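Local coordinates for solute carrier family 15 member 1 (Mus musculus, PDB 5A9D), which carries di- and tripeptides into cells together with protons across the intestinal membrane, this chain being its extracellular domain of immunoglobulin-like fold, at residues Leu105-Tyr118 and Gln130-Thr144. Sequence-based numbering, arbitrary orientation.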
ATOM      1  N   LEU A 105       4.907   1.103 -20.316  1.00 37.35           N
ATOM      2  CA  LEU A 105       4.120   1.294 -21.527  1.00 37.99           C
ATOM      3  C   LEU A 105       3.009   2.304 -21.288  1.00 43.07           C
ATOM      4  O   LEU A 105       2.696   2.588 -20.135  1.00 40.10           O
ATOM      5  CB  LEU A 105       3.549  -0.059 -22.021  1.00 37.24           C
ATOM      6  CG  LEU A 105       4.555  -1.214 -22.133  1.00 41.35           C
ATOM      7  CD1 LEU A 105       3.841  -2.500 -22.487  1.00 41.48           C
ATOM      8  CD2 LEU A 105       5.682  -0.900 -23.115  1.00 41.75           C
ATOM      9  N   ASN A 106       2.407   2.827 -22.383  1.00 42.28           N
ATOM     10  CA  ASN A 106       1.349   3.840 -22.354  1.00 45.20           C
ATOM     11  C   ASN A 106      -0.062   3.243 -22.174  1.00 52.42           C
ATOM     12  O   ASN A 106      -1.051   3.980 -22.070  1.00 56.92           O
ATOM     13  CB  ASN A 106       1.451   4.752 -23.607  1.00 46.70           C
ATOM     14  CG  ASN A 106       2.784   5.475 -23.669  1.00 70.74           C
ATOM     15  OD1 ASN A 106       3.280   6.016 -22.667  1.00 60.74           O
ATOM     16  ND2 ASN A 106       3.433   5.443 -24.826  1.00 66.28           N
ATOM     17  N   GLU A 107      -0.137   1.914 -22.123  1.00 45.68           N
ATOM     18  CA  GLU A 107      -1.357   1.134 -21.902  1.00 45.16           C
ATOM     19  C   GLU A 107      -1.115   0.237 -20.691  1.00 45.59           C
ATOM     20  O   GLU A 107       0.037  -0.064 -20.366  1.00 41.17           O
ATOM     21  CB  GLU A 107      -1.704   0.246 -23.127  1.00 47.43           C
ATOM     22  CG  GLU A 107      -1.932   0.989 -24.446  1.00 60.07           C
ATOM     23  CD  GLU A 107      -3.013   2.058 -24.484  1.00 92.25           C
ATOM     24  OE1 GLU A 107      -4.058   1.882 -23.813  1.00 89.92           O
ATOM     25  OE2 GLU A 107      -2.825   3.061 -25.211  1.00 89.68           O
ATOM     26  N   MET A 108      -2.198  -0.194 -20.040  1.00 42.67           N
ATOM     27  CA  MET A 108      -2.161  -1.096 -18.893  1.00 40.65           C
ATOM     28  C   MET A 108      -1.623  -2.466 -19.325  1.00 40.53           C
ATOM     29  O   MET A 108      -1.767  -2.862 -20.482  1.00 39.57           O
ATOM     30  CB  MET A 108      -3.574  -1.290 -18.338  1.00 45.03           C
ATOM     31  CG  MET A 108      -4.097  -0.110 -17.557  1.00 51.63           C
ATOM     32  SD  MET A 108      -5.834  -0.409 -17.162  1.00 59.27           S
ATOM     33  CE  MET A 108      -6.272   1.167 -16.373  1.00 58.97           C
ATOM     34  N   VAL A 109      -1.047  -3.201 -18.381  1.00 35.56           N
ATOM     35  CA  VAL A 109      -0.513  -4.531 -18.637  1.00 35.36           C
ATOM     36  C   VAL A 109      -1.049  -5.512 -17.602  1.00 37.27           C
ATOM     37  O   VAL A 109      -1.261  -5.139 -16.458  1.00 35.99           O
ATOM     38  CB  VAL A 109       1.042  -4.576 -18.710  1.00 38.38           C
ATOM     39  CG1 VAL A 109       1.579  -3.793 -19.897  1.00 40.04           C
ATOM     40  CG2 VAL A 109       1.704  -4.141 -17.406  1.00 36.89           C
ATOM     41  N   THR A 110      -1.226  -6.765 -17.996  1.00 33.65           N
ATOM     42  CA  THR A 110      -1.645  -7.824 -17.103  1.00 32.66           C
ATOM     43  C   THR A 110      -0.578  -8.893 -17.157  1.00 35.47           C
ATOM     44  O   THR A 110      -0.134  -9.290 -18.236  1.00 34.30           O
ATOM     45  CB  THR A 110      -3.074  -8.300 -17.420  1.00 37.41           C
ATOM     46  OG1 THR A 110      -3.961  -7.265 -17.020  1.00 37.28           O
ATOM     47  CG2 THR A 110      -3.449  -9.596 -16.664  1.00 35.94           C
ATOM     48  N   ILE A 111      -0.143  -9.340 -15.987  1.00 32.09           N
ATOM     49  CA  ILE A 111       0.883 -10.360 -15.873  1.00 30.49           C
ATOM     50  C   ILE A 111       0.284 -11.526 -15.175  1.00 33.31           C
ATOM     51  O   ILE A 111      -0.360 -11.343 -14.144  1.00 30.20           O
ATOM     52  CB  ILE A 111       2.173  -9.878 -15.130  1.00 31.68           C
ATOM     53  CG1 ILE A 111       2.710  -8.593 -15.750  1.00 32.23           C
ATOM     54  CG2 ILE A 111       3.240 -10.995 -15.115  1.00 31.45           C
ATOM     55  CD1 ILE A 111       2.297  -7.311 -14.983  1.00 26.92           C
ATOM     56  N   LYS A 112       0.524 -12.742 -15.718  1.00 30.14           N
ATOM     57  CA  LYS A 112       0.049 -13.977 -15.105  1.00 32.15           C
ATOM     58  C   LYS A 112       1.301 -14.820 -14.883  1.00 37.10           C
ATOM     59  O   LYS A 112       2.076 -15.028 -15.825  1.00 35.18           O
ATOM     60  CB  LYS A 112      -0.979 -14.727 -15.988  1.00 35.50           C
ATOM     61  CG  LYS A 112      -2.265 -13.938 -16.244  1.00 40.23           C
ATOM     62  CD  LYS A 112      -3.453 -14.855 -16.396  1.00 49.77           C
ATOM     63  CE  LYS A 112      -4.705 -14.126 -16.817  1.00 63.58           C
ATOM     64  NZ  LYS A 112      -5.799 -15.076 -17.180  1.00 80.14           N
ATOM     65  N   MET A 113       1.543 -15.226 -13.635  1.00 34.80           N
ATOM     66  CA  MET A 113       2.727 -16.025 -13.292  1.00 36.29           C
ATOM     67  C   MET A 113       2.357 -17.047 -12.247  1.00 39.60           C
ATOM     68  O   MET A 113       1.890 -16.671 -11.174  1.00 36.17           O
ATOM     69  CB  MET A 113       3.872 -15.137 -12.781  1.00 37.69           C
ATOM     70  CG  MET A 113       5.128 -15.942 -12.362  1.00 44.14           C
ATOM     71  SD  MET A 113       6.430 -14.940 -11.587  1.00 49.00           S
ATOM     72  CE  MET A 113       7.395 -14.576 -12.928  1.00 46.52           C
ATOM     73  N   SER A 114       2.622 -18.340 -12.543  1.00 41.75           N
ATOM     74  CA  SER A 114       2.399 -19.495 -11.659  1.00 43.57           C
ATOM     75  C   SER A 114       1.095 -19.393 -10.876  1.00 46.85           C
ATOM     76  O   SER A 114       1.120 -19.475  -9.653  1.00 49.00           O
ATOM     77  CB  SER A 114       3.580 -19.684 -10.695  1.00 48.78           C
ATOM     78  OG  SER A 114       4.847 -19.528 -11.309  1.00 58.55           O
ATOM     79  N   GLY A 115      -0.018 -19.168 -11.578  1.00 42.15           N
ATOM     80  CA  GLY A 115      -1.348 -19.059 -10.964  1.00 41.67           C
ATOM     81  C   GLY A 115      -1.670 -17.735 -10.284  1.00 43.77           C
ATOM     82  O   GLY A 115      -2.789 -17.542  -9.808  1.00 47.39           O
ATOM     83  N   LYS A 116      -0.700 -16.809 -10.219  1.00 37.75           N
ATOM     84  CA  LYS A 116      -0.909 -15.467  -9.643  1.00 36.18           C
ATOM     85  C   LYS A 116      -1.097 -14.433 -10.753  1.00 36.21           C
ATOM     86  O   LYS A 116      -0.655 -14.665 -11.874  1.00 35.65           O
ATOM     87  CB  LYS A 116       0.207 -15.085  -8.654  1.00 38.39           C
ATOM     88  CG  LYS A 116       0.166 -16.024  -7.424  1.00 39.77           C
ATOM     89  CD  LYS A 116       1.141 -15.616  -6.358  1.00 48.33           C
ATOM     90  CE  LYS A 116       1.022 -16.525  -5.148  1.00 48.36           C
ATOM     91  NZ  LYS A 116       1.760 -17.795  -5.355  1.00 73.81           N
ATOM     92  N   VAL A 117      -1.825 -13.350 -10.474  1.00 30.27           N
ATOM     93  CA  VAL A 117      -2.160 -12.329 -11.456  1.00 30.65           C
ATOM     94  C   VAL A 117      -1.815 -10.956 -10.904  1.00 33.13           C
ATOM     95  O   VAL A 117      -2.058 -10.672  -9.738  1.00 33.29           O
ATOM     96  CB  VAL A 117      -3.688 -12.391 -11.864  1.00 37.45           C
ATOM     97  CG1 VAL A 117      -4.025 -11.385 -12.957  1.00 36.34           C
ATOM     98  CG2 VAL A 117      -4.095 -13.781 -12.307  1.00 40.07           C
ATOM     99  N   TYR A 118      -1.314 -10.099 -11.768  1.00 30.91           N
ATOM    100  CA  TYR A 118      -1.025  -8.701 -11.526  1.00 29.41           C
ATOM    101  C   TYR A 118      -1.846  -8.047 -12.631  1.00 33.53           C
ATOM    102  O   TYR A 118      -1.401  -7.954 -13.776  1.00 32.41           O
ATOM    103  CB  TYR A 118       0.443  -8.393 -11.750  1.00 28.31           C
ATOM    104  CG  TYR A 118       1.426  -9.166 -10.896  1.00 27.57           C
ATOM    105  CD1 TYR A 118       1.866 -10.426 -11.277  1.00 28.63           C
ATOM    106  CD2 TYR A 118       2.021  -8.579  -9.784  1.00 28.10           C
ATOM    107  CE1 TYR A 118       2.813 -11.124 -10.518  1.00 29.72           C
ATOM    108  CE2 TYR A 118       2.997  -9.249  -9.041  1.00 28.39           C
ATOM    109  CZ  TYR A 118       3.416 -10.502  -9.435  1.00 30.10           C
ATOM    110  OH  TYR A 118       4.385 -11.141  -8.721  1.00 25.88           O
ATOM    111  N   GLN A 130       4.173 -10.202  -5.077  1.00 29.41           N
ATOM    112  CA  GLN A 130       3.526 -11.493  -4.844  1.00 29.79           C
ATOM    113  C   GLN A 130       4.698 -12.480  -4.757  1.00 31.50           C
ATOM    114  O   GLN A 130       5.776 -12.190  -5.295  1.00 30.74           O
ATOM    115  CB  GLN A 130       2.484 -11.832  -5.913  1.00 31.61           C
ATOM    116  CG  GLN A 130       1.278 -10.874  -5.834  1.00 36.35           C
ATOM    117  CD  GLN A 130       0.127 -11.323  -6.680  1.00 41.93           C
ATOM    118  OE1 GLN A 130      -0.701 -12.103  -6.265  1.00 42.48           O
ATOM    119  NE2 GLN A 130       0.016 -10.789  -7.861  1.00 36.14           N
ATOM    120  N   PHE A 131       4.533 -13.566  -4.001  1.00 28.64           N
ATOM    121  CA  PHE A 131       5.611 -14.483  -3.658  1.00 31.44           C
ATOM    122  C   PHE A 131       5.490 -15.864  -4.288  1.00 37.81           C
ATOM    123  O   PHE A 131       4.401 -16.409  -4.448  1.00 34.99           O
ATOM    124  CB  PHE A 131       5.758 -14.565  -2.122  1.00 34.79           C
ATOM    125  CG  PHE A 131       6.181 -13.224  -1.531  1.00 36.02           C
ATOM    126  CD1 PHE A 131       5.266 -12.197  -1.365  1.00 35.91           C
ATOM    127  CD2 PHE A 131       7.486 -13.011  -1.108  1.00 39.54           C
ATOM    128  CE1 PHE A 131       5.666 -10.949  -0.863  1.00 37.58           C
ATOM    129  CE2 PHE A 131       7.875 -11.778  -0.567  1.00 41.43           C
ATOM    130  CZ  PHE A 131       6.974 -10.738  -0.487  1.00 37.47           C
ATOM    131  N   PHE A 132       6.651 -16.402  -4.689  1.00 36.70           N
ATOM    132  CA  PHE A 132       6.770 -17.643  -5.452  1.00 36.78           C
ATOM    133  C   PHE A 132       7.876 -18.505  -4.927  1.00 42.79           C
ATOM    134  O   PHE A 132       8.895 -17.970  -4.475  1.00 41.87           O
ATOM    135  CB  PHE A 132       7.083 -17.315  -6.945  1.00 37.07           C
ATOM    136  CG  PHE A 132       6.061 -16.402  -7.592  1.00 36.10           C
ATOM    137  CD1 PHE A 132       6.185 -15.021  -7.505  1.00 35.89           C
ATOM    138  CD2 PHE A 132       4.954 -16.929  -8.251  1.00 35.43           C
ATOM    139  CE1 PHE A 132       5.187 -14.183  -8.012  1.00 34.49           C
ATOM    140  CE2 PHE A 132       3.996 -16.086  -8.816  1.00 36.44           C
ATOM    141  CZ  PHE A 132       4.124 -14.722  -8.705  1.00 32.82           C
ATOM    142  N   PRO A 133       7.753 -19.858  -5.050  1.00 43.48           N
ATOM    143  CA  PRO A 133       8.880 -20.724  -4.659  1.00 44.50           C
ATOM    144  C   PRO A 133      10.065 -20.492  -5.613  1.00 49.95           C
ATOM    145  O   PRO A 133       9.864 -19.994  -6.732  1.00 45.60           O
ATOM    146  CB  PRO A 133       8.306 -22.137  -4.822  1.00 48.47           C
ATOM    147  CG  PRO A 133       6.820 -21.968  -4.889  1.00 51.56           C
ATOM    148  CD  PRO A 133       6.625 -20.658  -5.572  1.00 44.53           C
ATOM    149  N   SER A 134      11.293 -20.863  -5.197  1.00 51.93           N
ATOM    150  CA  SER A 134      12.498 -20.659  -6.017  1.00 52.71           C
ATOM    151  C   SER A 134      12.476 -21.356  -7.381  1.00 56.27           C
ATOM    152  O   SER A 134      11.715 -22.298  -7.597  1.00 55.85           O
ATOM    153  CB  SER A 134      13.758 -21.072  -5.257  1.00 58.19           C
ATOM    154  OG  SER A 134      13.500 -21.621  -3.986  1.00 71.06           O
ATOM    155  N   GLY A 135      13.331 -20.885  -8.277  1.00 52.98           N
ATOM    156  CA  GLY A 135      13.509 -21.469  -9.596  1.00 53.49           C
ATOM    157  C   GLY A 135      12.935 -20.638 -10.706  1.00 52.83           C
ATOM    158  O   GLY A 135      12.171 -19.706 -10.449  1.00 50.77           O
ATOM    159  N   GLU A 136      13.331 -20.950 -11.956  1.00 49.51           N
ATOM    160  CA  GLU A 136      12.842 -20.243 -13.164  1.00 47.68           C
ATOM    161  C   GLU A 136      11.294 -20.388 -13.235  1.00 49.28           C
ATOM    162  O   GLU A 136      10.768 -21.479 -13.056  1.00 47.42           O
ATOM    163  CB  GLU A 136      13.531 -20.842 -14.406  1.00 51.90           C
ATOM    164  CG  GLU A 136      13.057 -20.355 -15.761  1.00 63.70           C
ATOM    165  CD  GLU A 136      13.691 -21.080 -16.930  1.00 91.53           C
ATOM    166  OE1 GLU A 136      13.303 -22.241 -17.195  1.00 86.61           O
ATOM    167  OE2 GLU A 136      14.545 -20.468 -17.615  1.00 97.07           O
ATOM    168  N   LYS A 137      10.578 -19.283 -13.427  1.00 45.52           N
ATOM    169  CA  LYS A 137       9.113 -19.287 -13.511  1.00 45.62           C
ATOM    170  C   LYS A 137       8.721 -18.776 -14.884  1.00 50.90           C
ATOM    171  O   LYS A 137       9.276 -17.770 -15.355  1.00 49.15           O
ATOM    172  CB  LYS A 137       8.458 -18.345 -12.441  1.00 44.42           C
ATOM    173  CG  LYS A 137       8.760 -18.665 -10.973  1.00 50.31           C
ATOM    174  CD  LYS A 137       8.166 -19.988 -10.536  1.00 64.29           C
ATOM    175  CE  LYS A 137       9.108 -20.683  -9.595  1.00 73.41           C
ATOM    176  NZ  LYS A 137       8.682 -22.062  -9.290  1.00 60.25           N
ATOM    177  N   GLN A 138       7.740 -19.434 -15.504  1.00 46.88           N
ATOM    178  CA  GLN A 138       7.201 -18.975 -16.776  1.00 46.34           C
ATOM    179  C   GLN A 138       6.131 -17.918 -16.463  1.00 45.72           C
ATOM    180  O   GLN A 138       5.435 -18.028 -15.465  1.00 45.70           O
ATOM    181  CB  GLN A 138       6.566 -20.129 -17.556  1.00 50.17           C
ATOM    182  CG  GLN A 138       7.569 -21.048 -18.225  1.00 72.31           C
ATOM    183  CD  GLN A 138       7.123 -21.355 -19.622  1.00 95.13           C
ATOM    184  OE1 GLN A 138       6.339 -22.291 -19.851  1.00 89.10           O
ATOM    185  NE2 GLN A 138       7.561 -20.529 -20.575  1.00 88.92           N
ATOM    186  N   TYR A 139       5.996 -16.899 -17.305  1.00 39.42           N
ATOM    187  CA  TYR A 139       4.949 -15.899 -17.130  1.00 36.51           C
ATOM    188  C   TYR A 139       4.506 -15.289 -18.449  1.00 43.88           C
ATOM    189  O   TYR A 139       5.207 -15.394 -19.464  1.00 44.42           O
ATOM    190  CB  TYR A 139       5.322 -14.820 -16.094  1.00 34.53           C
ATOM    191  CG  TYR A 139       6.470 -13.910 -16.459  1.00 35.51           C
ATOM    192  CD1 TYR A 139       7.791 -14.286 -16.216  1.00 38.11           C
ATOM    193  CD2 TYR A 139       6.238 -12.638 -16.966  1.00 34.57           C
ATOM    194  CE1 TYR A 139       8.848 -13.421 -16.493  1.00 36.91           C
ATOM    195  CE2 TYR A 139       7.282 -11.778 -17.263  1.00 35.83           C
ATOM    196  CZ  TYR A 139       8.582 -12.167 -17.019  1.00 39.16           C
ATOM    197  OH  TYR A 139       9.571 -11.274 -17.287  1.00 40.02           O
ATOM    198  N   THR A 140       3.311 -14.697 -18.451  1.00 38.60           N
ATOM    199  CA  THR A 140       2.815 -14.076 -19.659  1.00 37.08           C
ATOM    200  C   THR A 140       2.529 -12.648 -19.415  1.00 35.83           C
ATOM    201  O   THR A 140       2.130 -12.282 -18.324  1.00 33.69           O
ATOM    202  CB  THR A 140       1.550 -14.770 -20.224  1.00 40.22           C
ATOM    203  OG1 THR A 140       0.442 -14.474 -19.374  1.00 48.16           O
ATOM    204  CG2 THR A 140       1.718 -16.268 -20.426  1.00 38.49           C
ATOM    205  N   ILE A 141       2.617 -11.853 -20.470  1.00 33.47           N
ATOM    206  CA  ILE A 141       2.292 -10.442 -20.417  1.00 33.64           C
ATOM    207  C   ILE A 141       1.328 -10.164 -21.557  1.00 40.38           C
ATOM    208  O   ILE A 141       1.646 -10.435 -22.705  1.00 40.43           O
ATOM    209  CB  ILE A 141       3.538  -9.516 -20.483  1.00 35.42           C
ATOM    210  CG1 ILE A 141       4.438  -9.673 -19.244  1.00 34.60           C
ATOM    211  CG2 ILE A 141       3.089  -8.042 -20.643  1.00 35.29           C
ATOM    212  CD1 ILE A 141       5.869  -9.168 -19.477  1.00 41.68           C
ATOM    213  N   ASN A 142       0.158  -9.633 -21.232  1.00 39.18           N
ATOM    214  CA  ASN A 142      -0.855  -9.275 -22.222  1.00 41.64           C
ATOM    215  C   ASN A 142      -1.194  -7.797 -22.098  1.00 44.58           C
ATOM    216  O   ASN A 142      -1.369  -7.277 -20.991  1.00 42.83           O
ATOM    217  CB  ASN A 142      -2.078 -10.193 -22.133  1.00 43.11           C
ATOM    218  CG  ASN A 142      -1.776 -11.584 -22.663  1.00 62.92           C
ATOM    219  OD1 ASN A 142      -1.953 -11.869 -23.849  1.00 59.80           O
ATOM    220  ND2 ASN A 142      -1.255 -12.472 -21.818  1.00 46.10           N
ATOM    221  N   THR A 143      -1.152  -7.103 -23.235  1.00 43.00           N
ATOM    222  CA  THR A 143      -1.376  -5.664 -23.360  1.00 43.42           C
ATOM    223  C   THR A 143      -1.820  -5.312 -24.783  1.00 52.34           C
ATOM    224  O   THR A 143      -1.520  -6.052 -25.728  1.00 53.48           O
ATOM    225  CB  THR A 143      -0.104  -4.879 -22.936  1.00 46.79           C
ATOM    226  OG1 THR A 143      -0.363  -3.475 -22.940  1.00 45.48           O
ATOM    227  CG2 THR A 143       1.138  -5.210 -23.786  1.00 45.16           C
ATOM    228  N   THR A 144      -2.539  -4.172 -24.927  1.00 50.98           N
ATOM    229  CA  THR A 144      -2.981  -3.631 -26.220  1.00 53.33           C
ATOM    230  C   THR A 144      -1.864  -2.719 -26.811  1.00 58.19           C
ATOM    231  O   THR A 144      -1.951  -2.308 -27.972  1.00 61.48           O
ATOM    232  CB  THR A 144      -4.317  -2.861 -26.064  1.00 59.48           C
ATOM    233  OG1 THR A 144      -4.148  -1.784 -25.128  1.00 51.05           O
ATOM    234  CG2 THR A 144      -5.489  -3.760 -25.656  1.00 58.33           C
TER
HETATM  235  O   HOH W   1      -3.714  -2.910 -22.447  1.00 42.37           O
HETATM  236  O   HOH W   2      -0.975 -12.057 -19.021  1.00 43.64           O
HETATM  237  O   HOH W   3       3.301 -19.635 -14.993  1.00 53.27           O
HETATM  238  O   HOH W   4      -2.778 -13.117  -7.731  1.00 33.87           O
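NE2 of Q130 sits over one face of the Y118 ring, 3.4 Å above the plane near its centre. The same NE2 donates to V117 O at 2.8 Å; V117 O lies close to the Q130 amide plane, whereas NE2 stands well above the V117 carbonyl plane. One face of the F132 ring carries M113 SD, 3.8 Å from the centroid and 12° off the normal, a Met-aromatic contact; Y118 OH, hydrogen-bonded to I99 O, sits in plane at its edge, 3.2 Å from CE1. With CG of M113 anti to the backbone N (chi1 178°), the chain reaches over F132 and bends at chi3, turning CE to Y139. A leucine in place of Y118 would probably leave Q130 NE2 without an aromatic face beneath it and I99 O without its hydroxyl partner. K116 NZ meets F131 O nearly end-on at 3.1 Å. Strands 109-113 and 138-142 run antiparallel, with hydrogen bonds T110 N to N142 O (3.0 Å, N-H...O 161°) and T140 N to K112 O (2.9 Å). I111, M113, Y139 and I141 face the sandwich interior, where strands 97-103 and 177-184 of the opposing sheet pack against them; strand 153-155 flanks 138-142.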